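Local coordinates for protein nucleoside-diphosphate sugar epimerase (SulA family) (Corynebacterium glutamicum, PDB 3OH8) that probably acts as a nucleotide-sugar epimerase or a related NAD(P)-dependent enzyme of the Rossmann type, although its substrate is not established, at residues A27-P32 and A123-Q128; R161-Q166 and D347-A352; T334-W339 and L410-T415; A341-T346 and F427-I432. All coordinates share one frame; numbering follows the deposited sequence.

Contact 1: residues A27-P32 and A123-Q128; sequences ARLTPP and AYRQTQ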
loop_
_atom_site.group_PDB
_atom_site.type_symbol
_atom_site.label_atom_id
_atom_site.label_comp_id
_atom_site.label_asym_id
_atom_site.label_seq_id
_atom_site.Cartn_x
_atom_site.Cartn_y
_atom_site.Cartn_z
ATOM N N ALA A 27 4.775 3.174 -8.575
ATOM C CA ALA A 27 4.966 2.960 -7.137
ATOM C C ALA A 27 4.188 1.737 -6.626
ATOM O O ALA A 27 4.717 0.926 -5.861
ATOM C CB ALA A 27 4.584 4.220 -6.347
ATOM N N ARG A 28 2.936 1.600 -7.058
ATOM C CA ARG A 28 2.099 0.476 -6.615
ATOM C C ARG A 28 2.719 -0.875 -6.961
ATOM O O ARG A 28 2.691 -1.797 -6.149
ATOM C CB ARG A 28 0.671 0.568 -7.190
ATOM C CG ARG A 28 -0.135 1.812 -6.791
ATOM C CD ARG A 28 -0.355 1.897 -5.280
ATOM N NE ARG A 28 -1.259 0.855 -4.802
ATOM C CZ ARG A 28 -1.519 0.612 -3.518
ATOM N NH1 ARG A 28 -0.934 1.340 -2.569
ATOM N NH2 ARG A 28 -2.374 -0.358 -3.180
ATOM N N LEU A 29 3.295 -1.004 -8.157
ATOM C CA LEU A 29 3.823 -2.303 -8.590
ATOM C C LEU A 29 5.306 -2.548 -8.257
ATOM O O LEU A 29 5.841 -3.626 -8.529
ATOM C CB LEU A 29 3.572 -2.514 -10.097
ATOM C CG LEU A 29 2.117 -2.382 -10.538
ATOM C CD1 LEU A 29 1.946 -2.872 -12.004
ATOM C CD2 LEU A 29 1.192 -3.149 -9.583
ATOM N N THR A 30 5.968 -1.558 -7.670
ATOM C CA THR A 30 7.352 -1.737 -7.239
ATOM C C THR A 30 7.380 -2.650 -6.008
ATOM O O THR A 30 6.724 -2.368 -5.015
ATOM C CB THR A 30 8.032 -0.382 -6.900
ATOM O OG1 THR A 30 8.099 0.427 -8.078
ATOM C CG2 THR A 30 9.451 -0.603 -6.383
ATOM N N PRO A 31 8.126 -3.763 -6.080
ATOM C CA PRO A 31 8.150 -4.718 -4.964
ATOM C C PRO A 31 8.755 -4.101 -3.688
ATOM O O PRO A 31 9.843 -3.520 -3.730
ATOM C CB PRO A 31 9.053 -5.850 -5.483
ATOM C CG PRO A 31 9.029 -5.718 -6.974
ATOM C CD PRO A 31 8.884 -4.245 -7.252
ATOM N N PRO A 32 8.054 -4.236 -2.555
ATOM C CA PRO A 32 8.560 -3.663 -1.300
ATOM C C PRO A 32 9.809 -4.383 -0.818
ATOM O O PRO A 32 10.543 -3.824 -0.009
ATOM C CB PRO A 32 7.420 -3.922 -0.297
ATOM C CG PRO A 32 6.240 -4.340 -1.106
ATOM C CD PRO A 32 6.752 -4.898 -2.389
ATOM N N ALA A 123 5.483 -12.096 -9.169
ATOM C CA ALA A 123 4.342 -12.545 -8.391
ATOM C C ALA A 123 3.721 -11.336 -7.676
ATOM O O ALA A 123 2.492 -11.227 -7.576
ATOM C CB ALA A 123 4.767 -13.617 -7.380
ATOM N N TYR A 124 4.573 -10.428 -7.196
ATOM C CA TYR A 124 4.095 -9.206 -6.532
ATOM C C TYR A 124 3.358 -8.279 -7.504
ATOM O O TYR A 124 2.250 -7.814 -7.216
ATOM C CB TYR A 124 5.252 -8.424 -5.879
ATOM C CG TYR A 124 4.760 -7.163 -5.201
ATOM C CD1 TYR A 124 4.231 -7.209 -3.904
ATOM C CD2 TYR A 124 4.778 -5.943 -5.862
ATOM C CE1 TYR A 124 3.751 -6.066 -3.278
ATOM C CE2 TYR A 124 4.302 -4.781 -5.240
ATOM C CZ TYR A 124 3.795 -4.853 -3.947
ATOM O OH TYR A 124 3.321 -3.717 -3.332
ATOM N N ARG A 125 3.982 -8.007 -8.648
ATOM C CA ARG A 125 3.364 -7.175 -9.674
ATOM C C ARG A 125 1.978 -7.701 -10.053
ATOM O O ARG A 125 1.031 -6.919 -10.167
ATOM C CB ARG A 125 4.249 -7.076 -10.928
ATOM C CG ARG A 125 5.587 -6.373 -10.748
ATOM C CD ARG A 125 6.337 -6.270 -12.098
ATOM N NE ARG A 125 5.466 -5.722 -13.142
ATOM C CZ ARG A 125 5.385 -4.430 -13.448
ATOM N NH1 ARG A 125 6.147 -3.543 -12.812
ATOM N NH2 ARG A 125 4.539 -4.024 -14.379
ATOM N N GLN A 126 1.862 -9.016 -10.246
ATOM C CA GLN A 126 0.583 -9.640 -10.613
ATOM C C GLN A 126 -0.481 -9.555 -9.504
ATOM O O GLN A 126 -1.620 -9.119 -9.742
ATOM C CB GLN A 126 0.784 -11.110 -11.023
ATOM C CG GLN A 126 1.747 -11.306 -12.188
ATOM C CD GLN A 126 2.078 -12.774 -12.465
ATOM O OE1 GLN A 126 2.538 -13.114 -13.553
ATOM N NE2 GLN A 126 1.850 -13.641 -11.483
ATOM N N THR A 127 -0.131 -9.991 -8.299
ATOM C CA THR A 127 -1.094 -9.944 -7.193
ATOM C C THR A 127 -1.490 -8.503 -6.869
ATOM O O THR A 127 -2.660 -8.210 -6.636
ATOM C CB THR A 127 -0.583 -10.671 -5.911
ATOM O OG1 THR A 127 0.680 -10.130 -5.512
ATOM C CG2 THR A 127 -0.405 -12.160 -6.193
ATOM N N GLN A 128 -0.518 -7.604 -6.857
ATOM C CA GLN A 128 -0.793 -6.223 -6.472
ATOM C C GLN A 128 -1.729 -5.558 -7.469
ATOM O O GLN A 128 -2.663 -4.854 -7.089
ATOM C CB GLN A 128 0.504 -5.411 -6.351
ATOM C CG GLN A 128 0.298 -4.018 -5.753
ATOM C CD GLN A 128 0.052 -4.069 -4.248
ATOM O OE1 GLN A 128 0.287 -5.090 -3.599
ATOM N NE2 GLN A 128 -0.374 -2.957 -3.687
HETATM O O HOH W 1 4.411 -1.108 -3.644
HETATM O O HOH W 2 7.889 -3.671 -10.508
#
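Pro32 and Tyr124 meet tip to tip, with Pro32 CD 3.5 Å from the centroid of the Tyr124 ring in a CH-pi contact over the face. Pro31 CA adds a second CH-pi contact, 4.1 Å from the same centroid, while the backbone oxygens of Arg28 and Leu29 lie at the ring edge. CB of Gln128 lies over the opposite face, toward the rim. With CG anti to its backbone N (chi1 180°), Tyr124 projects from its helix toward the 27-32 segment, and its OH accepts a bond from a water 2.8 Å away.

Leu29 crosses Arg125 at about a right angle, its CD1 over one face of the guanidinium, 3.7 Å from NH2, and its CD2 against Gln128 CB. A second water joins Arg125 NH1 to Leu29 O, 2.8 Å from that oxygen. Outward from this shell, a salt bridge to Asp132 holds Arg28, and His438 binds Gln128 OE1 and stacks on Tyr124. The 27-32 segment, on and after helix 25-29, thus packs on the long helix 119-139 that follows the seven-stranded antiparallel sheet, an order of elements consistent with a helix-grip (START/Bet v 1-like) fold.

Contact 2: residues R161-Q166 and D347-A352; sequences RALTAQ and DIYYRA
Gln166 and Asp347 make the one direct hydrogen bond between the two segments. Gln166 NE2 donates to Asp347 OD1 at 2.8 Å with an N-H...O angle of 153°, arriving nearly along the C-O axis of the carboxylate, and the acceptor lies close to the amide plane. CG of Gln166 stands anti to its backbone N (chi1 -163°) and the chain beyond is extended, which carries the amide across the gap. Its other end, OE1, is bonded to Thr346, so both ends of the amide are held; Arg428 forms a salt bridge with Asp347 OD2 and probably helps keep the carboxylate ionised.

Packing beside this bond is tight. Gln166 CG lies 3.6 Å from Tyr350 CD2, and Gln166 O meets the edge of the same ring, 3.6 Å from CE2. The Leu163 side has apolar contact only: CD2 rests 3.7 Å from Tyr349 CB, the spacing is slightly wider where CD1 faces Tyr350 CB at 4.2 Å, and the Tyr349 ring leads away from the contact. This side is buried too, rather than open to solvent.

The axes of the two segments approach to 9.9 Å and cross at -52°. Tyr349 continues onto strand 248-254, whereas Tyr350 meets Phe135 edge-to-face and Leu136 on helix 119-139, placing the pair between the Rossmann-type sheet and helix 119-139.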
loop_
_atom_site.group_PDB
_atom_site.type_symbol
_atom_site.label_atom_id
_atom_site.label_comp_id
_atom_site.label_asym_id
_atom_site.label_seq_id
_atom_site.Cartn_x
_atom_site.Cartn_y
_atom_site.Cartn_z
ATOM N N ARG A 161 2.654 7.455 1.587
ATOM C CA ARG A 161 3.164 7.330 0.236
ATOM C C ARG A 161 2.368 6.260 -0.508
ATOM O O ARG A 161 2.048 6.421 -1.681
ATOM C CB ARG A 161 4.657 6.993 0.261
ATOM C CG ARG A 161 5.410 7.319 -0.995
ATOM C CD ARG A 161 6.918 7.221 -0.768
ATOM N NE ARG A 161 7.665 7.363 -2.020
ATOM C CZ ARG A 161 8.976 7.163 -2.146
ATOM N NH1 ARG A 161 9.705 6.809 -1.094
ATOM N NH2 ARG A 161 9.561 7.315 -3.328
ATOM N N ALA A 162 2.037 5.173 0.175
ATOM C CA ALA A 162 1.237 4.129 -0.469
ATOM C C ALA A 162 -0.191 4.599 -0.760
ATOM O O ALA A 162 -0.747 4.346 -1.848
ATOM C CB ALA A 162 1.243 2.872 0.363
ATOM N N LEU A 163 -0.791 5.289 0.204
ATOM C CA LEU A 163 -2.134 5.823 0.034
ATOM C C LEU A 163 -2.192 6.851 -1.105
ATOM O O LEU A 163 -3.108 6.827 -1.921
ATOM C CB LEU A 163 -2.638 6.458 1.337
ATOM C CG LEU A 163 -4.007 7.135 1.256
ATOM C CD1 LEU A 163 -5.081 6.136 0.823
ATOM C CD2 LEU A 163 -4.368 7.787 2.606
ATOM N N THR A 164 -1.215 7.755 -1.142
ATOM C CA THR A 164 -1.135 8.762 -2.190
ATOM C C THR A 164 -1.103 8.123 -3.581
ATOM O O THR A 164 -1.858 8.515 -4.478
ATOM C CB THR A 164 0.105 9.682 -1.985
ATOM O OG1 THR A 164 -0.075 10.488 -0.806
ATOM C CG2 THR A 164 0.301 10.594 -3.185
ATOM N N ALA A 165 -0.236 7.131 -3.751
ATOM C CA ALA A 165 -0.149 6.410 -5.014
ATOM C C ALA A 165 -1.453 5.712 -5.366
ATOM O O ALA A 165 -1.820 5.663 -6.532
ATOM C CB ALA A 165 0.982 5.400 -4.986
ATOM N N GLN A 166 -2.134 5.146 -4.374
ATOM C CA GLN A 166 -3.377 4.428 -4.643
ATOM C C GLN A 166 -4.463 5.396 -5.107
ATOM O O GLN A 166 -5.146 5.142 -6.089
ATOM C CB GLN A 166 -3.844 3.675 -3.388
ATOM C CG GLN A 166 -4.874 2.581 -3.654
ATOM C CD GLN A 166 -5.247 1.849 -2.369
ATOM O OE1 GLN A 166 -4.707 2.145 -1.302
ATOM N NE2 GLN A 166 -6.177 0.903 -2.466
ATOM N N ASP A 347 -6.282 0.552 1.925
ATOM C CA ASP A 347 -7.664 0.284 1.499
ATOM C C ASP A 347 -8.654 0.937 2.458
ATOM O O ASP A 347 -9.656 1.529 2.041
ATOM C CB ASP A 347 -7.952 -1.215 1.425
ATOM C CG ASP A 347 -7.430 -1.857 0.142
ATOM O OD1 ASP A 347 -6.797 -1.159 -0.686
ATOM O OD2 ASP A 347 -7.655 -3.070 -0.032
ATOM N N ILE A 348 -8.378 0.809 3.757
ATOM C CA ILE A 348 -9.285 1.343 4.774
ATOM C C ILE A 348 -9.300 2.866 4.734
ATOM O O ILE A 348 -10.363 3.481 4.804
ATOM C CB ILE A 348 -8.937 0.786 6.171
ATOM C CG1 ILE A 348 -9.325 -0.700 6.224
ATOM C CG2 ILE A 348 -9.675 1.543 7.254
ATOM C CD1 ILE A 348 -8.675 -1.484 7.372
ATOM N N TYR A 349 -8.133 3.483 4.595
ATOM C CA TYR A 349 -8.097 4.938 4.438
ATOM C C TYR A 349 -8.870 5.375 3.200
ATOM O O TYR A 349 -9.682 6.306 3.242
ATOM C CB TYR A 349 -6.649 5.441 4.354
ATOM C CG TYR A 349 -6.060 5.744 5.726
ATOM C CD1 TYR A 349 -6.373 6.926 6.389
ATOM C CD2 TYR A 349 -5.177 4.857 6.341
ATOM C CE1 TYR A 349 -5.829 7.213 7.654
ATOM C CE2 TYR A 349 -4.636 5.131 7.594
ATOM C CZ TYR A 349 -4.974 6.304 8.247
ATOM O OH TYR A 349 -4.431 6.575 9.491
ATOM N N TYR A 350 -8.586 4.700 2.093
ATOM C CA TYR A 350 -9.186 5.024 0.803
ATOM C C TYR A 350 -10.698 4.903 0.922
ATOM O O TYR A 350 -11.431 5.832 0.577
ATOM C CB TYR A 350 -8.607 4.076 -0.253
ATOM C CG TYR A 350 -8.864 4.433 -1.700
ATOM C CD1 TYR A 350 -10.142 4.699 -2.159
ATOM C CD2 TYR A 350 -7.816 4.449 -2.623
ATOM C CE1 TYR A 350 -10.374 5.001 -3.511
ATOM C CE2 TYR A 350 -8.033 4.746 -3.961
ATOM C CZ TYR A 350 -9.316 5.019 -4.398
ATOM O OH TYR A 350 -9.525 5.313 -5.730
ATOM N N ARG A 351 -11.167 3.779 1.460
ATOM C CA ARG A 351 -12.589 3.619 1.703
ATOM C C ARG A 351 -13.160 4.735 2.580
ATOM O O ARG A 351 -14.231 5.276 2.284
ATOM C CB ARG A 351 -12.902 2.256 2.338
ATOM C CG ARG A 351 -14.395 2.046 2.495
ATOM C CD ARG A 351 -14.790 0.705 3.103
ATOM N NE ARG A 351 -16.245 0.667 3.201
ATOM C CZ ARG A 351 -16.985 -0.433 3.197
ATOM N NH1 ARG A 351 -16.419 -1.630 3.129
ATOM N NH2 ARG A 351 -18.309 -0.320 3.244
ATOM N N ALA A 352 -12.466 5.062 3.671
ATOM C CA ALA A 352 -12.959 6.112 4.573
ATOM C C ALA A 352 -13.143 7.432 3.820
ATOM O O ALA A 352 -14.106 8.168 4.041
ATOM C CB ALA A 352 -11.999 6.299 5.750
#

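Contact 3: residues T334-W339 and L410-T415; sequences TSWFSW and LASQRT
Trp336 and Ser412 are joined by a nearly straight hydrogen bond: Trp336 N donates to Ser412 OG at 3.1 Å, with an angle of 174°. Ser412 OG stands anti to its own backbone N (chi1 -178°), where it takes the place of a backbone acceptor. The return bond is main-chain, Gln413 N to Trp336 O, 3.0 Å. Further along, the hydroxyls of Ser338 and Thr415 are hydrogen-bonded at 3.2 Å, and a water joins Ser338 OG to Thr415 O.

Outside these bonds, Arg414 lies side by side with Trp336. Its CG sits over the indole face, 3.9 Å from the centroid of the five-membered ring, and NE passes over CZ2 at 3.6 Å, with guanidinium and ring planes only 6° apart. Asp264 bonds to both, its OD1 to Trp336 NE1 and its backbone O to Arg414 NH1. A serine hydroxyl, one main-chain bond and an arginine lying flat over the indole thus join the epimerase-family strand to the DUF1731 segment without regular sheet pairing.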
loop_
_atom_site.group_PDB
_atom_site.type_symbol
_atom_site.label_atom_id
_atom_site.label_comp_id
_atom_site.label_asym_id
_atom_site.label_seq_id
_atom_site.Cartn_x
_atom_site.Cartn_y
_atom_site.Cartn_z
ATOM N N THR A 334 2.094 -15.459 24.888
ATOM C CA THR A 334 0.638 -15.266 24.777
ATOM C C THR A 334 0.205 -13.845 24.397
ATOM O O THR A 334 -0.980 -13.592 24.227
ATOM C CB THR A 334 -0.115 -15.653 26.083
ATOM O OG1 THR A 334 0.225 -14.734 27.129
ATOM C CG2 THR A 334 0.225 -17.082 26.506
ATOM N N SER A 335 1.157 -12.923 24.281
ATOM C CA SER A 335 0.857 -11.540 23.908
ATOM C C SER A 335 0.204 -11.469 22.534
ATOM O O SER A 335 0.701 -12.073 21.581
ATOM C CB SER A 335 2.135 -10.695 23.906
ATOM O OG SER A 335 2.500 -10.354 25.230
ATOM N N TRP A 336 -0.897 -10.730 22.431
ATOM C CA TRP A 336 -1.636 -10.633 21.173
ATOM C C TRP A 336 -1.062 -9.536 20.290
ATOM O O TRP A 336 -0.968 -8.376 20.691
ATOM C CB TRP A 336 -3.129 -10.380 21.423
ATOM C CG TRP A 336 -3.897 -11.557 21.962
ATOM C CD1 TRP A 336 -4.274 -11.769 23.263
ATOM C CD2 TRP A 336 -4.390 -12.676 21.216
ATOM N NE1 TRP A 336 -4.977 -12.943 23.364
ATOM C CE2 TRP A 336 -5.053 -13.527 22.130
ATOM C CE3 TRP A 336 -4.327 -13.047 19.871
ATOM C CZ2 TRP A 336 -5.657 -14.719 21.737
ATOM C CZ3 TRP A 336 -4.926 -14.239 19.482
ATOM C CH2 TRP A 336 -5.583 -15.058 20.411
ATOM N N PHE A 337 -0.676 -9.925 19.079
ATOM C CA PHE A 337 -0.064 -9.028 18.118
ATOM C C PHE A 337 -1.160 -8.532 17.174
ATOM O O PHE A 337 -1.719 -9.302 16.405
ATOM C CB PHE A 337 1.030 -9.778 17.344
ATOM C CG PHE A 337 1.776 -8.931 16.357
ATOM C CD1 PHE A 337 2.400 -7.766 16.756
ATOM C CD2 PHE A 337 1.866 -9.315 15.025
ATOM C CE1 PHE A 337 3.093 -6.987 15.846
ATOM C CE2 PHE A 337 2.558 -8.544 14.108
ATOM C CZ PHE A 337 3.174 -7.375 14.517
ATOM N N SER A 338 -1.475 -7.248 17.271
ATOM C CA SER A 338 -2.536 -6.633 16.481
ATOM C C SER A 338 -1.927 -6.013 15.211
ATOM O O SER A 338 -1.268 -4.963 15.265
ATOM C CB SER A 338 -3.249 -5.582 17.335
ATOM O OG SER A 338 -4.152 -4.806 16.580
ATOM N N TRP A 339 -2.132 -6.685 14.078
ATOM C CA TRP A 339 -1.401 -6.384 12.844
ATOM C C TRP A 339 -2.363 -6.115 11.700
ATOM O O TRP A 339 -3.512 -6.534 11.741
ATOM C CB TRP A 339 -0.530 -7.575 12.449
ATOM C CG TRP A 339 -1.353 -8.769 12.087
ATOM C CD1 TRP A 339 -1.854 -9.705 12.944
ATOM C CD2 TRP A 339 -1.800 -9.151 10.775
ATOM N NE1 TRP A 339 -2.586 -10.643 12.251
ATOM C CE2 TRP A 339 -2.563 -10.331 10.913
ATOM C CE3 TRP A 339 -1.631 -8.610 9.496
ATOM C CZ2 TRP A 339 -3.160 -10.982 9.823
ATOM C CZ3 TRP A 339 -2.220 -9.257 8.407
ATOM C CH2 TRP A 339 -2.972 -10.432 8.582
ATOM N N LEU A 410 5.643 -6.605 24.315
ATOM C CA LEU A 410 5.242 -5.986 25.568
ATOM C C LEU A 410 3.789 -5.531 25.493
ATOM O O LEU A 410 3.127 -5.371 26.519
ATOM C CB LEU A 410 6.164 -4.823 25.956
ATOM C CG LEU A 410 7.552 -5.268 26.433
ATOM C CD1 LEU A 410 8.368 -4.073 26.834
ATOM C CD2 LEU A 410 7.424 -6.240 27.595
ATOM N N ALA A 411 3.299 -5.326 24.276
ATOM C CA ALA A 411 1.892 -5.014 24.062
ATOM C C ALA A 411 1.083 -6.294 23.853
ATOM O O ALA A 411 1.614 -7.317 23.420
ATOM C CB ALA A 411 1.728 -4.058 22.852
ATOM N N SER A 412 -0.202 -6.231 24.180
ATOM C CA SER A 412 -1.122 -7.335 23.945
ATOM C C SER A 412 -2.486 -6.735 23.671
ATOM O O SER A 412 -3.169 -6.267 24.584
ATOM C CB SER A 412 -1.192 -8.253 25.158
ATOM O OG SER A 412 -2.041 -9.360 24.919
ATOM N N GLN A 413 -2.866 -6.724 22.400
ATOM C CA GLN A 413 -4.112 -6.100 21.986
ATOM C C GLN A 413 -4.832 -7.058 21.052
ATOM O O GLN A 413 -4.396 -7.277 19.916
ATOM C CB GLN A 413 -3.833 -4.745 21.320
ATOM C CG GLN A 413 -3.248 -3.712 22.291
ATOM C CD GLN A 413 -2.132 -2.863 21.694
ATOM O OE1 GLN A 413 -1.888 -1.739 22.140
ATOM N NE2 GLN A 413 -1.449 -3.397 20.690
ATOM N N ARG A 414 -5.908 -7.658 21.557
ATOM C CA ARG A 414 -6.668 -8.627 20.789
ATOM C C ARG A 414 -7.782 -7.908 20.038
ATOM O O ARG A 414 -8.966 -8.113 20.316
ATOM C CB ARG A 414 -7.228 -9.718 21.701
ATOM C CG ARG A 414 -7.811 -10.921 20.964
ATOM C CD ARG A 414 -8.417 -11.924 21.943
ATOM N NE ARG A 414 -8.886 -13.125 21.262
ATOM C CZ ARG A 414 -9.439 -14.169 21.872
ATOM N NH1 ARG A 414 -9.595 -14.166 23.192
ATOM N NH2 ARG A 414 -9.838 -15.216 21.156
ATOM N N THR A 415 -7.388 -7.069 19.079
ATOM C CA THR A 415 -8.322 -6.181 18.410
ATOM C C THR A 415 -9.130 -6.906 17.321
ATOM O O THR A 415 -8.617 -7.786 16.616
ATOM C CB THR A 415 -7.592 -4.964 17.797
ATOM O OG1 THR A 415 -6.514 -4.550 18.653
ATOM C CG2 THR A 415 -8.555 -3.802 17.626
HETATM O O HOH W 3 -5.958 -7.355 15.860
#

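Contact 4: residues A341-T346 and F427-I432; sequences AIDDLT and FRYTDI
Asp344 presents its carboxylate to two consecutive backbone amides, one oxygen to each, with its CG anti to its carbonyl carbon (chi1 -80°). OD1 accepts from Arg428 N at 2.7 Å and OD2 from Tyr429 N at 2.8 Å, both through the syn lone pairs, so the fork fixes the rotation of the carboxylate. A water 2.7 Å from OD2 also donates to it, and connects it to Ala341 N and Tyr429 O.

Beside this fork, Arg428 and Asp343 cross at about a right angle, their flat groups 25° apart, with Asp343 CB over one guanidinium face and 3.8 Å from Arg428 CD. Their charged ends do not pair directly: a second water bridges Arg428 NH1, Asp343 OD2 and Tyr429 OH, Asp343 OD1 is bonded to Gln128 NE2, and Asp347 and Asp132 form salt bridges with the guanidinium. Separately, Ala341 CB packs 3.6 Å from Tyr429 CD2. A buried carboxylate satisfied by two N-H groups and a water is probably stabilised as the anion, and it ties the DUF1731 loop to the first turn of helix 342-354.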
loop_
_atom_site.group_PDB
_atom_site.type_symbol
_atom_site.label_atom_id
_atom_site.label_comp_id
_atom_site.label_asym_id
_atom_site.label_seq_id
_atom_site.Cartn_x
_atom_site.Cartn_y
_atom_site.Cartn_z
ATOM N N ALA A 341 -1.973 -5.826 7.128
ATOM C CA ALA A 341 -1.125 -5.741 5.935
ATOM C C ALA A 341 -1.204 -4.314 5.445
ATOM O O ALA A 341 -2.263 -3.684 5.533
ATOM C CB ALA A 341 -1.611 -6.715 4.866
ATOM N N ILE A 342 -0.086 -3.766 4.982
ATOM C CA ILE A 342 -0.108 -2.358 4.605
ATOM C C ILE A 342 -1.192 -2.064 3.551
ATOM O O ILE A 342 -1.849 -1.018 3.597
ATOM C CB ILE A 342 1.265 -1.827 4.164
ATOM C CG1 ILE A 342 1.155 -0.325 3.884
ATOM C CG2 ILE A 342 1.818 -2.599 2.951
ATOM C CD1 ILE A 342 2.490 0.378 3.756
ATOM N N ASP A 343 -1.404 -2.988 2.621
ATOM C CA ASP A 343 -2.396 -2.744 1.582
ATOM C C ASP A 343 -3.797 -2.657 2.176
ATOM O O ASP A 343 -4.619 -1.846 1.740
ATOM C CB ASP A 343 -2.341 -3.813 0.494
ATOM C CG ASP A 343 -1.079 -3.739 -0.335
ATOM O OD1 ASP A 343 -0.678 -2.619 -0.713
ATOM O OD2 ASP A 343 -0.487 -4.809 -0.609
ATOM N N ASP A 344 -4.081 -3.485 3.178
ATOM C CA ASP A 344 -5.381 -3.395 3.831
ATOM C C ASP A 344 -5.565 -2.074 4.569
ATOM O O ASP A 344 -6.680 -1.551 4.628
ATOM C CB ASP A 344 -5.633 -4.584 4.750
ATOM C CG ASP A 344 -6.091 -5.809 3.972
ATOM O OD1 ASP A 344 -7.047 -5.666 3.180
ATOM O OD2 ASP A 344 -5.499 -6.897 4.138
ATOM N N LEU A 345 -4.474 -1.533 5.112
ATOM C CA LEU A 345 -4.543 -0.266 5.824
ATOM C C LEU A 345 -4.862 0.881 4.860
ATOM O O LEU A 345 -5.784 1.666 5.120
ATOM C CB LEU A 345 -3.254 0.009 6.599
ATOM C CG LEU A 345 -3.175 1.350 7.348
ATOM C CD1 LEU A 345 -4.320 1.481 8.334
ATOM C CD2 LEU A 345 -1.833 1.486 8.083
ATOM N N THR A 346 -4.130 0.975 3.745
ATOM C CA THR A 346 -4.466 1.999 2.760
ATOM C C THR A 346 -5.881 1.802 2.187
ATOM O O THR A 346 -6.602 2.784 1.995
ATOM C CB THR A 346 -3.395 2.165 1.640
ATOM O OG1 THR A 346 -3.285 0.961 0.872
ATOM C CG2 THR A 346 -2.029 2.492 2.257
ATOM N N PHE A 427 -11.156 -7.910 3.115
ATOM C CA PHE A 427 -9.736 -7.713 3.383
ATOM C C PHE A 427 -8.929 -8.464 2.345
ATOM O O PHE A 427 -9.290 -9.565 1.949
ATOM C CB PHE A 427 -9.359 -8.243 4.769
ATOM C CG PHE A 427 -9.874 -7.408 5.895
ATOM C CD1 PHE A 427 -11.140 -7.621 6.405
ATOM C CD2 PHE A 427 -9.089 -6.411 6.448
ATOM C CE1 PHE A 427 -11.624 -6.859 7.454
ATOM C CE2 PHE A 427 -9.566 -5.632 7.495
ATOM C CZ PHE A 427 -10.834 -5.855 8.001
ATOM N N ARG A 428 -7.827 -7.864 1.916
ATOM C CA ARG A 428 -6.906 -8.519 1.008
ATOM C C ARG A 428 -6.198 -9.677 1.697
ATOM O O ARG A 428 -6.005 -10.737 1.101
ATOM C CB ARG A 428 -5.863 -7.525 0.510
ATOM C CG ARG A 428 -6.443 -6.400 -0.340
ATOM C CD ARG A 428 -5.334 -5.636 -1.052
ATOM N NE ARG A 428 -5.815 -4.369 -1.610
ATOM C CZ ARG A 428 -5.183 -3.693 -2.562
ATOM N NH1 ARG A 428 -4.051 -4.173 -3.057
ATOM N NH2 ARG A 428 -5.679 -2.542 -3.021
ATOM N N TYR A 429 -5.792 -9.468 2.946
ATOM C CA TYR A 429 -5.072 -10.496 3.691
ATOM C C TYR A 429 -5.667 -10.691 5.080
ATOM O O TYR A 429 -5.485 -9.869 5.974
ATOM C CB TYR A 429 -3.590 -10.142 3.771
ATOM C CG TYR A 429 -3.026 -9.846 2.411
ATOM C CD1 TYR A 429 -2.724 -10.880 1.530
ATOM C CD2 TYR A 429 -2.841 -8.533 1.984
ATOM C CE1 TYR A 429 -2.234 -10.617 0.253
ATOM C CE2 TYR A 429 -2.343 -8.258 0.718
ATOM C CZ TYR A 429 -2.052 -9.312 -0.143
ATOM O OH TYR A 429 -1.572 -9.065 -1.392
ATOM N N THR A 430 -6.400 -11.780 5.251
ATOM C CA THR A 430 -6.988 -12.084 6.549
ATOM C C THR A 430 -5.985 -12.844 7.426
ATOM O O THR A 430 -6.081 -12.828 8.655
ATOM C CB THR A 430 -8.291 -12.909 6.392
ATOM O OG1 THR A 430 -8.023 -14.065 5.599
ATOM C CG2 THR A 430 -9.368 -12.091 5.686
ATOM N N ASP A 431 -5.018 -13.503 6.793
ATOM C CA ASP A 431 -4.053 -14.323 7.524
ATOM C C ASP A 431 -2.645 -13.762 7.411
ATOM O O ASP A 431 -2.182 -13.439 6.319
ATOM C CB ASP A 431 -4.069 -15.762 7.006
ATOM C CG ASP A 431 -5.473 -16.305 6.856
ATOM O OD1 ASP A 431 -6.272 -16.162 7.810
ATOM O OD2 ASP A 431 -5.775 -16.872 5.780
ATOM N N ILE A 432 -1.957 -13.675 8.541
ATOM C CA ILE A 432 -0.665 -13.006 8.576
ATOM C C ILE A 432 0.398 -13.679 7.701
ATOM O O ILE A 432 1.245 -13.003 7.120
ATOM C CB ILE A 432 -0.152 -12.865 10.024
ATOM C CG1 ILE A 432 1.004 -11.864 10.070
ATOM C CG2 ILE A 432 0.235 -14.227 10.589
ATOM C CD1 ILE A 432 1.376 -11.426 11.467
HETATM O O HOH W 4 -4.506 -7.301 6.615
HETATM O O HOH W 5 -2.360 -6.434 -2.400
#

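In the fold
Contact 1 closes within the N-terminal part of the chain before the other three begin. Contacts 2, 3 and 4 then interleave: strand 336-341 supplies contact 3 and runs directly into helix 342-354, which serves contacts 4 and 2 in turn. Contacts 2 and 4 are neighbours, their centres about 12 Å apart, and contact 1 touches both, at about 16 and 14 Å between centres. Contact 3 lies farther out, its centre about 17 Å from that of contact 4, though Trp339 still packs on 430-432. The N-terminal part, the Rossmann-type domain and the DUF1731 region therefore converge around the start of helix 342-354.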